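Local coordinates for protein 6-phospho-beta-glucosidase BglT (Thermotoga maritima, PDB 1UP7) that hydrolyses cellobiose 6'-phosphate to glucose 6-phosphate and glucose, as a family 4 glycosidase that needs NAD+ and Mn2+, at residues F67-V72 with T128-S133; D184-K188 with K200-K204; E210-L216 with Y233-I239. The contacts are given in a common frame with arbitrary orientation. Residues are numbered along the deposited sequence.

Interaction 1 (F67-V72 with T128-S133); sequences FEGAVV and TVRKTS
This is a small helix-to-helix packing contact, closed by one hydrogen bond, on the Rossmann-type NAD-binding part of the chain. The short helix 67-71 follows strand 60-63 and lies beside the last turn of helix 109-131. F67-V71 and T128-K131 have helical backbone angles; T132 (phi/psi -116/-91) departs from them, which carries S133 toward V71. CA atoms approach at E68-T128 (6.8 Å), V71-V129 (6.4 Å) and V72-S133 (5.3 Å), so the segments draw together toward their C-terminal ends. F67 takes chi1 t and points toward the partner. Its CZ lies 3.9 Å from V129 CG2, which sits at the ring edge, and its CE1 is 3.9 Å from T128 CB. V71, chi1 m, brings CB to 4.1 Å from V129 CG2 and CG2 to 4.3 Å from T128 CG2. On the exposed side, E68 OE1 is 3.7 Å from T128 CG2. T132 OG1 donates to T128 O (2.7 Å). S133, chi1 p, donates from OG to V71 O (2.9 Å). F67 also stacks on Y125 and touches I8 of strand 4-8, a residue of the NAD+-binding region. The chemistry is thus mainly apolar, and the S133 hydroxyl satisfies the V71 carbonyl.

Interaction 2 (D184-K188 with K200-K204); sequences DVFLK and KVFVK
Strands 185-188 and 200-203 run antiparallel, with axes 4.7 Å apart at 164°. V185 pairs with V203 and L187 with V201 as non-hydrogen-bonded pairs. F186-F202 and K188-K200 are hydrogen-bonded pairs. F186 N donates to F202 O (2.8 Å), and F202 N returns a bond to F186 O (2.8 Å). K188 N donates to K200 O (3.1 Å), and K204 N to D184 O (2.8 Å). K204 has left the strand, with positive phi. The segments belong to the beta hairpin of strands 185-190 and 195-203. V201 N bonds T209 OG1 on the other edge of its strand. V185, L187, V201 and V203 share one face; L187 CD1 lies 4.0 Å from V201 CG1, and helix 166-177 covers this side. F186 (chi1 t) and F202 (chi1 m) occupy the other, with their CD1 atoms 4.1 Å apart, against R344 of a second subunit. K200 NZ pairs with D207, K188 NZ bonds K352 O, and D184 OD2 accepts from R181 N.

Interaction 3 (E210-L216 with Y233-I239); sequences EKVFENL and YDSVRLI
Segment 210-216 is helical and belongs to helix 209-216. Segment 233-239 begins as the last turn of helix 230-236, with R237 N bonded to Y233 O (3.0 Å). R237 then leaves helical geometry with positive phi (53/39). L238 and I239 are extended, and I239 enters strand 239-240. The nearest CA pair is F213-Y233, at 7.0 Å. F213 is the most extensively covered residue, with 108 Å² buried by the other segment. Its CA-to-CB bond points toward the partner, and with chi1 m the ring reaches R237 and L238. F213 CZ is 3.6 Å from R237 C and 3.7 Å from L238 N. The R237 guanidinium lies over one ring face in a cation-pi contact, with R237 CZ 4.9 Å from the F213 centroid and 25° off the normal. I239 CD1 lies over the opposite face, and I239 CG1 is 3.6 Å from F213 CE1. R237 NH2 forms a salt bridge with E210 OE2 at 2.5 Å, a very short distance. One turn along from F213, L216 CD2 sits over the Y233 ring, 3.7 Å from its centroid, as a CH-pi contact. F213 CD1 meets Y233 CB at 3.9 Å. V212 CG1 is 3.8 Å from I239 CD1, and both residues touch F170 of helix 166-177. V236 O accepts a hydrogen bond from K385 NZ of a third subunit. The arrangement packs one helix against the end of another and the chain leading into strand 239-240, with an aromatic ring held between an arginine and an isoleucine, in the C-terminal domain of a family 4 glycosidase.

How the interactions relate
Interactions 2 and 3 are neighbours, with centres 14 Å apart, and they touch through V201 CG1 and V212 CG2 at 4.2 Å. Strand 195-203 links them further, because it pairs with strand 185-190 in interaction 2 and with strand 239-240, where interaction 3 ends. Helix 166-177 packs against both. Interaction 1 is remote, with centres 38 Å from interaction 2 and 46 Å from interaction 3, on the opposite side of the chain's centre from the latter. It lies close to the cofactor: the F67 side chain is about 6 Å from NAD. In interaction 3, the I239 side chain is about 14 Å from glucose 6-phosphate, and that of Y233 about 12 Å from the side chain of catalytic Y243.

Interaction 1 (F67-V72 with T128-S133)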
ATOM      1  N   PHE A  67      10.106  34.916  21.488  1.00 17.47           N
ATOM      2  CA  PHE A  67       9.675  34.109  20.367  1.00 17.84           C
ATOM      3  C   PHE A  67       8.238  34.468  19.964  1.00 18.11           C
ATOM      4  O   PHE A  67       7.956  34.669  18.779  1.00 17.73           O
ATOM      5  CB  PHE A  67       9.808  32.614  20.710  1.00 17.28           C
ATOM      6  CG  PHE A  67       9.392  31.724  19.594  1.00 17.72           C
ATOM      7  CD1 PHE A  67       8.060  31.368  19.446  1.00 15.29           C
ATOM      8  CD2 PHE A  67      10.315  31.280  18.655  1.00 15.46           C
ATOM      9  CE1 PHE A  67       7.661  30.570  18.379  1.00 15.87           C
ATOM     10  CE2 PHE A  67       9.902  30.473  17.602  1.00 16.17           C
ATOM     11  CZ  PHE A  67       8.565  30.126  17.474  1.00 14.37           C
ATOM     12  N   GLU A  68       7.346  34.536  20.954  1.00 18.50           N
ATOM     13  CA  GLU A  68       5.926  34.760  20.696  1.00 19.44           C
ATOM     14  C   GLU A  68       5.719  36.080  19.939  1.00 18.53           C
ATOM     15  O   GLU A  68       4.979  36.151  18.968  1.00 18.01           O
ATOM     16  CB  GLU A  68       5.131  34.745  22.008  1.00 20.02           C
ATOM     17  CG  GLU A  68       3.623  34.823  21.764  1.00 24.75           C
ATOM     18  CD  GLU A  68       2.780  34.152  22.867  1.00 31.22           C
ATOM     19  OE1 GLU A  68       3.246  33.112  23.444  1.00 31.82           O
ATOM     20  OE2 GLU A  68       1.644  34.671  23.141  1.00 31.85           O
ATOM     21  N   GLY A  69       6.416  37.116  20.394  1.00 18.32           N
ATOM     22  CA  GLY A  69       6.369  38.428  19.774  1.00 17.94           C
ATOM     23  C   GLY A  69       6.859  38.434  18.329  1.00 17.91           C
ATOM     24  O   GLY A  69       6.420  39.249  17.522  1.00 17.63           O
ATOM     25  N   ALA A  70       7.758  37.513  17.999  1.00 17.41           N
ATOM     26  CA  ALA A  70       8.258  37.423  16.652  1.00 17.33           C
ATOM     27  C   ALA A  70       7.247  36.761  15.705  1.00 17.40           C
ATOM     28  O   ALA A  70       7.062  37.251  14.588  1.00 17.03           O
ATOM     29  CB  ALA A  70       9.646  36.735  16.625  1.00 16.11           C
ATOM     30  N   VAL A  71       6.571  35.707  16.170  1.00 17.36           N
ATOM     31  CA  VAL A  71       5.766  34.851  15.308  1.00 17.66           C
ATOM     32  C   VAL A  71       4.283  35.201  15.266  1.00 18.47           C
ATOM     33  O   VAL A  71       3.574  34.761  14.357  1.00 18.74           O
ATOM     34  CB  VAL A  71       5.933  33.371  15.692  1.00 17.79           C
ATOM     35  CG1 VAL A  71       7.394  32.967  15.622  1.00 16.86           C
ATOM     36  CG2 VAL A  71       5.308  33.083  17.091  1.00 16.32           C
ATOM     37  N   VAL A  72       3.826  36.020  16.213  1.00 19.25           N
ATOM     38  CA  VAL A  72       2.397  36.281  16.418  1.00 19.77           C
ATOM     39  C   VAL A  72       1.655  36.732  15.150  1.00 20.79           C
ATOM     40  O   VAL A  72       0.534  36.238  14.870  1.00 21.78           O
ATOM     41  CB  VAL A  72       2.151  37.253  17.636  1.00 20.21           C
ATOM     42  CG1 VAL A  72       2.684  38.687  17.367  1.00 18.30           C
ATOM     43  CG2 VAL A  72       0.674  37.289  18.029  1.00 19.78           C
ATOM     44  N   THR A 128       3.609  27.136  19.922  1.00 18.94           N
ATOM     45  CA  THR A 128       3.306  28.562  19.949  1.00 18.49           C
ATOM     46  C   THR A 128       2.837  29.080  18.576  1.00 18.66           C
ATOM     47  O   THR A 128       1.877  29.868  18.505  1.00 18.46           O
ATOM     48  CB  THR A 128       4.538  29.383  20.444  1.00 18.60           C
ATOM     49  OG1 THR A 128       4.867  28.978  21.763  1.00 18.91           O
ATOM     50  CG2 THR A 128       4.198  30.854  20.639  1.00 16.37           C
ATOM     51  N   VAL A 129       3.518  28.662  17.497  1.00 18.25           N
ATOM     52  CA  VAL A 129       3.135  29.093  16.156  1.00 17.98           C
ATOM     53  C   VAL A 129       1.705  28.627  15.851  1.00 18.63           C
ATOM     54  O   VAL A 129       0.850  29.426  15.465  1.00 18.97           O
ATOM     55  CB  VAL A 129       4.139  28.589  15.082  1.00 18.19           C
ATOM     56  CG1 VAL A 129       3.576  28.750  13.662  1.00 16.08           C
ATOM     57  CG2 VAL A 129       5.504  29.277  15.241  1.00 16.48           C
ATOM     58  N   ARG A 130       1.442  27.346  16.065  1.00 19.03           N
ATOM     59  CA  ARG A 130       0.125  26.776  15.821  1.00 20.11           C
ATOM     60  C   ARG A 130      -1.001  27.475  16.618  1.00 20.13           C
ATOM     61  O   ARG A 130      -2.099  27.636  16.117  1.00 20.13           O
ATOM     62  CB  ARG A 130       0.197  25.251  16.020  1.00 20.38           C
ATOM     63  CG  ARG A 130      -0.746  24.595  16.991  1.00 23.14           C
ATOM     64  CD  ARG A 130      -0.345  23.124  17.341  1.00 25.39           C
ATOM     65  NE  ARG A 130      -0.701  22.234  16.235  1.00 27.41           N
ATOM     66  CZ  ARG A 130      -0.070  21.119  15.900  1.00 25.94           C
ATOM     67  NH1 ARG A 130       0.966  20.692  16.597  1.00 25.79           N
ATOM     68  NH2 ARG A 130      -0.501  20.431  14.852  1.00 27.30           N
ATOM     69  N   LYS A 131      -0.704  27.931  17.831  1.00 20.24           N
ATOM     70  CA  LYS A 131      -1.735  28.555  18.678  1.00 20.61           C
ATOM     71  C   LYS A 131      -1.913  30.042  18.373  1.00 20.35           C
ATOM     72  O   LYS A 131      -2.847  30.647  18.856  1.00 20.41           O
ATOM     73  CB  LYS A 131      -1.417  28.376  20.170  1.00 20.91           C
ATOM     74  CG  LYS A 131      -1.951  27.065  20.753  1.00 23.91           C
ATOM     75  CD  LYS A 131      -0.945  26.410  21.718  1.00 28.10           C
ATOM     76  CE  LYS A 131      -1.532  26.212  23.139  1.00 31.93           C
ATOM     77  NZ  LYS A 131      -0.648  25.382  24.058  1.00 33.57           N
ATOM     78  N   THR A 132      -1.017  30.625  17.578  1.00 20.21           N
ATOM     79  CA  THR A 132      -1.121  32.040  17.223  1.00 19.87           C
ATOM     80  C   THR A 132      -1.350  32.248  15.718  1.00 20.41           C
ATOM     81  O   THR A 132      -2.518  32.252  15.255  1.00 21.27           O
ATOM     82  CB  THR A 132       0.104  32.857  17.732  1.00 20.06           C
ATOM     83  OG1 THR A 132       1.324  32.221  17.333  1.00 20.44           O
ATOM     84  CG2 THR A 132       0.191  32.824  19.263  1.00 19.09           C
ATOM     85  N   SER A 133      -0.270  32.394  14.958  1.00 20.09           N
ATOM     86  CA  SER A 133      -0.346  32.790  13.554  1.00 20.19           C
ATOM     87  C   SER A 133      -0.664  31.648  12.599  1.00 20.39           C
ATOM     88  O   SER A 133      -1.066  31.868  11.464  1.00 20.25           O
ATOM     89  CB  SER A 133       0.987  33.411  13.125  1.00 20.51           C
ATOM     90  OG  SER A 133       2.094  32.519  13.352  1.00 20.23           O
TER

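Interaction 2 (D184-K188 with K200-K204)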
ATOM      1  N   ASP A 184      15.438  25.945 -15.374  1.00 19.08           N
ATOM      2  CA  ASP A 184      15.581  25.063 -16.529  1.00 18.56           C
ATOM      3  C   ASP A 184      16.023  23.662 -16.138  1.00 18.11           C
ATOM      4  O   ASP A 184      15.917  22.737 -16.946  1.00 18.33           O
ATOM      5  CB  ASP A 184      16.577  25.641 -17.537  1.00 18.68           C
ATOM      6  CG  ASP A 184      16.170  27.012 -18.062  1.00 20.60           C
ATOM      7  OD1 ASP A 184      14.954  27.305 -18.151  1.00 21.86           O
ATOM      8  OD2 ASP A 184      17.012  27.862 -18.454  1.00 23.45           O
ATOM      9  N   VAL A 185      16.513  23.516 -14.910  1.00 17.56           N
ATOM     10  CA  VAL A 185      17.042  22.251 -14.438  1.00 17.46           C
ATOM     11  C   VAL A 185      15.978  21.486 -13.683  1.00 17.65           C
ATOM     12  O   VAL A 185      15.440  21.973 -12.707  1.00 17.43           O
ATOM     13  CB  VAL A 185      18.242  22.427 -13.474  1.00 17.45           C
ATOM     14  CG1 VAL A 185      18.780  21.040 -13.104  1.00 16.82           C
ATOM     15  CG2 VAL A 185      19.331  23.321 -14.105  1.00 16.64           C
ATOM     16  N   PHE A 186      15.714  20.259 -14.108  1.00 17.79           N
ATOM     17  CA  PHE A 186      14.703  19.444 -13.450  1.00 17.58           C
ATOM     18  C   PHE A 186      15.293  18.056 -13.169  1.00 17.39           C
ATOM     19  O   PHE A 186      15.919  17.449 -14.023  1.00 17.86           O
ATOM     20  CB  PHE A 186      13.446  19.433 -14.355  1.00 17.96           C
ATOM     21  CG  PHE A 186      12.292  18.644 -13.805  1.00 18.20           C
ATOM     22  CD1 PHE A 186      12.183  17.277 -14.062  1.00 17.21           C
ATOM     23  CD2 PHE A 186      11.299  19.272 -13.056  1.00 18.85           C
ATOM     24  CE1 PHE A 186      11.109  16.530 -13.547  1.00 18.98           C
ATOM     25  CE2 PHE A 186      10.224  18.535 -12.537  1.00 19.68           C
ATOM     26  CZ  PHE A 186      10.126  17.158 -12.794  1.00 18.70           C
ATOM     27  N   LEU A 187      15.096  17.576 -11.957  1.00 17.39           N
ATOM     28  CA  LEU A 187      15.775  16.392 -11.450  1.00 17.28           C
ATOM     29  C   LEU A 187      14.817  15.271 -11.049  1.00 17.16           C
ATOM     30  O   LEU A 187      13.733  15.531 -10.521  1.00 17.00           O
ATOM     31  CB  LEU A 187      16.573  16.779 -10.198  1.00 16.52           C
ATOM     32  CG  LEU A 187      17.993  17.375 -10.271  1.00 16.23           C
ATOM     33  CD1 LEU A 187      18.454  17.884 -11.614  1.00 14.66           C
ATOM     34  CD2 LEU A 187      18.147  18.429  -9.225  1.00 15.73           C
ATOM     35  N   LYS A 188      15.218  14.025 -11.278  1.00 16.92           N
ATOM     36  CA  LYS A 188      14.691  12.957 -10.447  1.00 16.29           C
ATOM     37  C   LYS A 188      15.625  12.859  -9.244  1.00 16.37           C
ATOM     38  O   LYS A 188      16.779  12.430  -9.354  1.00 15.97           O
ATOM     39  CB  LYS A 188      14.533  11.623 -11.172  1.00 15.35           C
ATOM     40  CG  LYS A 188      13.907  10.584 -10.254  1.00 15.12           C
ATOM     41  CD  LYS A 188      13.642   9.288 -10.968  1.00 15.20           C
ATOM     42  CE  LYS A 188      13.380   8.174  -9.966  1.00 15.02           C
ATOM     43  NZ  LYS A 188      12.746   7.011 -10.685  1.00 15.97           N
ATOM     44  N   LYS A 200      18.221  11.153 -12.465  1.00 17.78           N
ATOM     45  CA  LYS A 200      18.082  11.760 -13.795  1.00 18.38           C
ATOM     46  C   LYS A 200      18.285  13.264 -13.734  1.00 17.68           C
ATOM     47  O   LYS A 200      17.908  13.908 -12.760  1.00 17.62           O
ATOM     48  CB  LYS A 200      16.697  11.440 -14.439  1.00 18.43           C
ATOM     49  CG  LYS A 200      16.331   9.931 -14.445  1.00 20.03           C
ATOM     50  CD  LYS A 200      16.133   9.358 -15.832  1.00 24.99           C
ATOM     51  CE  LYS A 200      17.211   8.330 -16.232  1.00 28.30           C
ATOM     52  NZ  LYS A 200      17.543   8.462 -17.744  1.00 29.07           N
ATOM     53  N   VAL A 201      18.876  13.816 -14.776  1.00 17.07           N
ATOM     54  CA  VAL A 201      19.031  15.254 -14.900  1.00 16.56           C
ATOM     55  C   VAL A 201      18.485  15.712 -16.232  1.00 16.68           C
ATOM     56  O   VAL A 201      18.857  15.190 -17.280  1.00 16.68           O
ATOM     57  CB  VAL A 201      20.489  15.736 -14.778  1.00 15.87           C
ATOM     58  CG1 VAL A 201      20.537  17.247 -14.949  1.00 14.28           C
ATOM     59  CG2 VAL A 201      21.045  15.390 -13.435  1.00 15.75           C
ATOM     60  N   PHE A 202      17.597  16.694 -16.174  1.00 16.42           N
ATOM     61  CA  PHE A 202      17.038  17.311 -17.360  1.00 16.78           C
ATOM     62  C   PHE A 202      17.370  18.807 -17.364  1.00 17.20           C
ATOM     63  O   PHE A 202      17.199  19.487 -16.346  1.00 17.46           O
ATOM     64  CB  PHE A 202      15.502  17.164 -17.399  1.00 16.82           C
ATOM     65  CG  PHE A 202      14.999  15.740 -17.494  1.00 15.59           C
ATOM     66  CD1 PHE A 202      14.757  14.987 -16.334  1.00 14.69           C
ATOM     67  CD2 PHE A 202      14.714  15.172 -18.732  1.00 12.95           C
ATOM     68  CE1 PHE A 202      14.269  13.676 -16.436  1.00 15.26           C
ATOM     69  CE2 PHE A 202      14.230  13.858 -18.833  1.00 12.81           C
ATOM     70  CZ  PHE A 202      14.008  13.114 -17.686  1.00 12.06           C
ATOM     71  N   VAL A 203      17.831  19.311 -18.505  1.00 17.31           N
ATOM     72  CA  VAL A 203      18.065  20.739 -18.682  1.00 17.20           C
ATOM     73  C   VAL A 203      17.275  21.195 -19.903  1.00 17.50           C
ATOM     74  O   VAL A 203      17.473  20.695 -21.022  1.00 17.24           O
ATOM     75  CB  VAL A 203      19.556  21.072 -18.868  1.00 17.31           C
ATOM     76  CG1 VAL A 203      19.729  22.539 -19.347  1.00 15.88           C
ATOM     77  CG2 VAL A 203      20.306  20.809 -17.570  1.00 16.59           C
ATOM     78  N   LYS A 204      16.374  22.150 -19.689  1.00 17.75           N
ATOM     79  CA  LYS A 204      15.435  22.564 -20.742  1.00 18.76           C
ATOM     80  C   LYS A 204      14.727  21.371 -21.443  1.00 18.71           C
ATOM     81  O   LYS A 204      14.516  21.384 -22.663  1.00 18.05           O
ATOM     82  CB  LYS A 204      16.116  23.474 -21.783  1.00 19.03           C
ATOM     83  CG  LYS A 204      16.413  24.885 -21.281  1.00 20.97           C
ATOM     84  CD  LYS A 204      17.243  25.664 -22.300  1.00 22.70           C
ATOM     85  CE  LYS A 204      17.842  26.912 -21.653  1.00 23.70           C
ATOM     86  NZ  LYS A 204      18.676  27.718 -22.603  1.00 23.57           N
TER

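Interaction 3 (E210-L216 with Y233-I239)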
ATOM      1  N   GLU A 210      23.758  11.412 -18.730  1.00 19.51           N
ATOM      2  CA  GLU A 210      25.018  10.828 -19.181  1.00 20.66           C
ATOM      3  C   GLU A 210      26.132  11.867 -19.173  1.00 20.48           C
ATOM      4  O   GLU A 210      27.217  11.621 -18.630  1.00 20.75           O
ATOM      5  CB  GLU A 210      24.886  10.228 -20.610  1.00 20.87           C
ATOM      6  CG  GLU A 210      24.437   8.761 -20.691  1.00 23.63           C
ATOM      7  CD  GLU A 210      24.848   7.921 -19.474  1.00 28.84           C
ATOM      8  OE1 GLU A 210      26.060   7.604 -19.295  1.00 29.31           O
ATOM      9  OE2 GLU A 210      23.950   7.575 -18.674  1.00 30.77           O
ATOM     10  N   LYS A 211      25.843  13.019 -19.775  1.00 20.38           N
ATOM     11  CA  LYS A 211      26.772  14.143 -19.870  1.00 20.40           C
ATOM     12  C   LYS A 211      27.238  14.599 -18.501  1.00 20.31           C
ATOM     13  O   LYS A 211      28.394  14.952 -18.328  1.00 20.86           O
ATOM     14  CB  LYS A 211      26.089  15.311 -20.568  1.00 19.94           C
ATOM     15  CG  LYS A 211      26.213  15.303 -22.053  1.00 22.48           C
ATOM     16  CD  LYS A 211      25.250  16.320 -22.681  1.00 25.41           C
ATOM     17  CE  LYS A 211      25.176  16.118 -24.178  1.00 27.29           C
ATOM     18  NZ  LYS A 211      23.770  16.304 -24.621  1.00 30.16           N
ATOM     19  N   VAL A 212      26.322  14.588 -17.534  1.00 20.25           N
ATOM     20  CA  VAL A 212      26.639  14.954 -16.161  1.00 20.21           C
ATOM     21  C   VAL A 212      27.575  13.924 -15.539  1.00 20.58           C
ATOM     22  O   VAL A 212      28.568  14.314 -14.916  1.00 21.04           O
ATOM     23  CB  VAL A 212      25.349  15.198 -15.302  1.00 20.05           C
ATOM     24  CG1 VAL A 212      25.703  15.453 -13.869  1.00 19.70           C
ATOM     25  CG2 VAL A 212      24.541  16.379 -15.836  1.00 18.76           C
ATOM     26  N   PHE A 213      27.283  12.635 -15.735  1.00 20.57           N
ATOM     27  CA  PHE A 213      28.169  11.567 -15.252  1.00 20.86           C
ATOM     28  C   PHE A 213      29.564  11.686 -15.892  1.00 21.09           C
ATOM     29  O   PHE A 213      30.571  11.648 -15.189  1.00 21.36           O
ATOM     30  CB  PHE A 213      27.544  10.197 -15.490  1.00 21.06           C
ATOM     31  CG  PHE A 213      26.521   9.812 -14.463  1.00 20.14           C
ATOM     32  CD1 PHE A 213      26.894   9.583 -13.150  1.00 21.13           C
ATOM     33  CD2 PHE A 213      25.196   9.645 -14.821  1.00 20.78           C
ATOM     34  CE1 PHE A 213      25.941   9.199 -12.179  1.00 22.88           C
ATOM     35  CE2 PHE A 213      24.224   9.266 -13.864  1.00 23.30           C
ATOM     36  CZ  PHE A 213      24.592   9.038 -12.550  1.00 22.11           C
ATOM     37  N   GLU A 214      29.612  11.882 -17.208  1.00 21.51           N
ATOM     38  CA  GLU A 214      30.882  12.099 -17.907  1.00 22.52           C
ATOM     39  C   GLU A 214      31.644  13.305 -17.348  1.00 22.64           C
ATOM     40  O   GLU A 214      32.868  13.286 -17.259  1.00 23.25           O
ATOM     41  CB  GLU A 214      30.693  12.257 -19.414  1.00 22.73           C
ATOM     42  CG  GLU A 214      30.224  10.983 -20.107  1.00 26.26           C
ATOM     43  CD  GLU A 214      31.347   9.980 -20.347  1.00 30.15           C
ATOM     44  OE1 GLU A 214      31.710   9.254 -19.391  1.00 31.49           O
ATOM     45  OE2 GLU A 214      31.861   9.906 -21.493  1.00 31.60           O
ATOM     46  N   ASN A 215      30.920  14.346 -16.962  1.00 22.90           N
ATOM     47  CA  ASN A 215      31.532  15.546 -16.399  1.00 23.34           C
ATOM     48  C   ASN A 215      32.130  15.321 -15.014  1.00 23.27           C
ATOM     49  O   ASN A 215      33.227  15.818 -14.722  1.00 23.55           O
ATOM     50  CB  ASN A 215      30.492  16.671 -16.313  1.00 24.38           C
ATOM     51  CG  ASN A 215      31.022  18.007 -16.829  1.00 26.80           C
ATOM     52  OD1 ASN A 215      31.069  19.000 -16.083  1.00 27.77           O
ATOM     53  ND2 ASN A 215      31.417  18.042 -18.118  1.00 26.97           N
ATOM     54  N   LEU A 216      31.417  14.582 -14.164  1.00 23.19           N
ATOM     55  CA  LEU A 216      31.933  14.217 -12.851  1.00 23.48           C
ATOM     56  C   LEU A 216      33.340  13.574 -12.860  1.00 23.92           C
ATOM     57  O   LEU A 216      34.096  13.752 -11.902  1.00 24.94           O
ATOM     58  CB  LEU A 216      30.939  13.313 -12.147  1.00 24.41           C
ATOM     59  CG  LEU A 216      30.022  14.019 -11.140  1.00 25.86           C
ATOM     60  CD1 LEU A 216      29.117  15.060 -11.804  1.00 27.73           C
ATOM     61  CD2 LEU A 216      29.187  12.990 -10.403  1.00 27.23           C
ATOM     62  N   TYR A 233      30.405   5.692 -10.024  1.00 19.66           N
ATOM     63  CA  TYR A 233      29.330   6.234 -10.853  1.00 20.45           C
ATOM     64  C   TYR A 233      28.873   5.304 -11.970  1.00 20.17           C
ATOM     65  O   TYR A 233      27.681   5.235 -12.225  1.00 20.44           O
ATOM     66  CB  TYR A 233      29.738   7.618 -11.399  1.00 21.01           C
ATOM     67  CG  TYR A 233      29.862   8.654 -10.276  1.00 22.18           C
ATOM     68  CD1 TYR A 233      28.750   8.977  -9.488  1.00 21.82           C
ATOM     69  CD2 TYR A 233      31.087   9.296  -9.995  1.00 21.54           C
ATOM     70  CE1 TYR A 233      28.826   9.911  -8.459  1.00 22.59           C
ATOM     71  CE2 TYR A 233      31.180  10.234  -8.944  1.00 22.25           C
ATOM     72  CZ  TYR A 233      30.039  10.535  -8.190  1.00 23.52           C
ATOM     73  OH  TYR A 233      30.078  11.442  -7.146  1.00 24.98           O
ATOM     74  N   ASP A 234      29.804   4.580 -12.587  1.00 20.08           N
ATOM     75  CA  ASP A 234      29.472   3.579 -13.590  1.00 20.35           C
ATOM     76  C   ASP A 234      28.665   2.423 -13.004  1.00 20.02           C
ATOM     77  O   ASP A 234      27.843   1.818 -13.709  1.00 20.43           O
ATOM     78  CB  ASP A 234      30.762   3.092 -14.233  1.00 20.70           C
ATOM     79  CG  ASP A 234      31.531   4.214 -14.923  1.00 23.83           C
ATOM     80  OD1 ASP A 234      30.894   5.101 -15.533  1.00 26.07           O
ATOM     81  OD2 ASP A 234      32.783   4.286 -14.933  1.00 28.10           O
ATOM     82  N   SER A 235      28.892   2.142 -11.717  1.00 19.39           N
ATOM     83  CA  SER A 235      28.352   0.958 -11.056  1.00 19.47           C
ATOM     84  C   SER A 235      27.026   1.263 -10.460  1.00 18.90           C
ATOM     85  O   SER A 235      26.045   0.598 -10.713  1.00 19.50           O
ATOM     86  CB  SER A 235      29.314   0.532  -9.959  1.00 18.84           C
ATOM     87  OG  SER A 235      30.493   0.112 -10.614  1.00 22.84           O
ATOM     88  N   VAL A 236      27.023   2.305  -9.647  1.00 18.48           N
ATOM     89  CA  VAL A 236      25.884   2.695  -8.861  1.00 18.11           C
ATOM     90  C   VAL A 236      24.869   3.456  -9.719  1.00 18.31           C
ATOM     91  O   VAL A 236      23.669   3.382  -9.475  1.00 18.20           O
ATOM     92  CB  VAL A 236      26.335   3.594  -7.692  1.00 18.33           C
ATOM     93  CG1 VAL A 236      25.154   4.153  -6.936  1.00 17.31           C
ATOM     94  CG2 VAL A 236      27.262   2.831  -6.748  1.00 18.32           C
ATOM     95  N   ARG A 237      25.369   4.193 -10.705  1.00 18.41           N
ATOM     96  CA  ARG A 237      24.543   5.003 -11.620  1.00 19.36           C
ATOM     97  C   ARG A 237      23.573   5.968 -10.921  1.00 19.04           C
ATOM     98  O   ARG A 237      22.446   6.181 -11.354  1.00 19.65           O
ATOM     99  CB  ARG A 237      23.818   4.149 -12.672  1.00 19.58           C
ATOM    100  CG  ARG A 237      24.736   3.521 -13.691  1.00 22.10           C
ATOM    101  CD  ARG A 237      24.026   3.151 -14.994  1.00 29.52           C
ATOM    102  NE  ARG A 237      24.130   4.195 -16.032  1.00 35.10           N
ATOM    103  CZ  ARG A 237      25.011   5.216 -16.038  1.00 37.10           C
ATOM    104  NH1 ARG A 237      25.890   5.381 -15.056  1.00 37.65           N
ATOM    105  NH2 ARG A 237      25.006   6.090 -17.036  1.00 38.25           N
ATOM    106  N   LEU A 238      24.044   6.560  -9.843  1.00 18.83           N
ATOM    107  CA  LEU A 238      23.324   7.597  -9.110  1.00 18.76           C
ATOM    108  C   LEU A 238      24.334   8.688  -8.751  1.00 19.12           C
ATOM    109  O   LEU A 238      25.515   8.412  -8.416  1.00 19.19           O
ATOM    110  CB  LEU A 238      22.721   7.075  -7.782  1.00 17.97           C
ATOM    111  CG  LEU A 238      21.642   5.976  -7.735  1.00 17.23           C
ATOM    112  CD1 LEU A 238      21.316   5.561  -6.279  1.00 15.58           C
ATOM    113  CD2 LEU A 238      20.388   6.456  -8.451  1.00 14.87           C
ATOM    114  N   ILE A 239      23.896   9.935  -8.820  1.00 18.68           N
ATOM    115  CA  ILE A 239      24.731  10.994  -8.284  1.00 18.28           C
ATOM    116  C   ILE A 239      24.338  11.117  -6.829  1.00 18.47           C
ATOM    117  O   ILE A 239      23.176  11.243  -6.492  1.00 18.87           O
ATOM    118  CB  ILE A 239      24.577  12.357  -9.030  1.00 18.65           C
ATOM    119  CG1 ILE A 239      25.065  12.260 -10.466  1.00 17.38           C
ATOM    120  CG2 ILE A 239      25.368  13.466  -8.318  1.00 17.39           C
ATOM    121  CD1 ILE A 239      24.226  13.007 -11.423  1.00 17.33           C
TER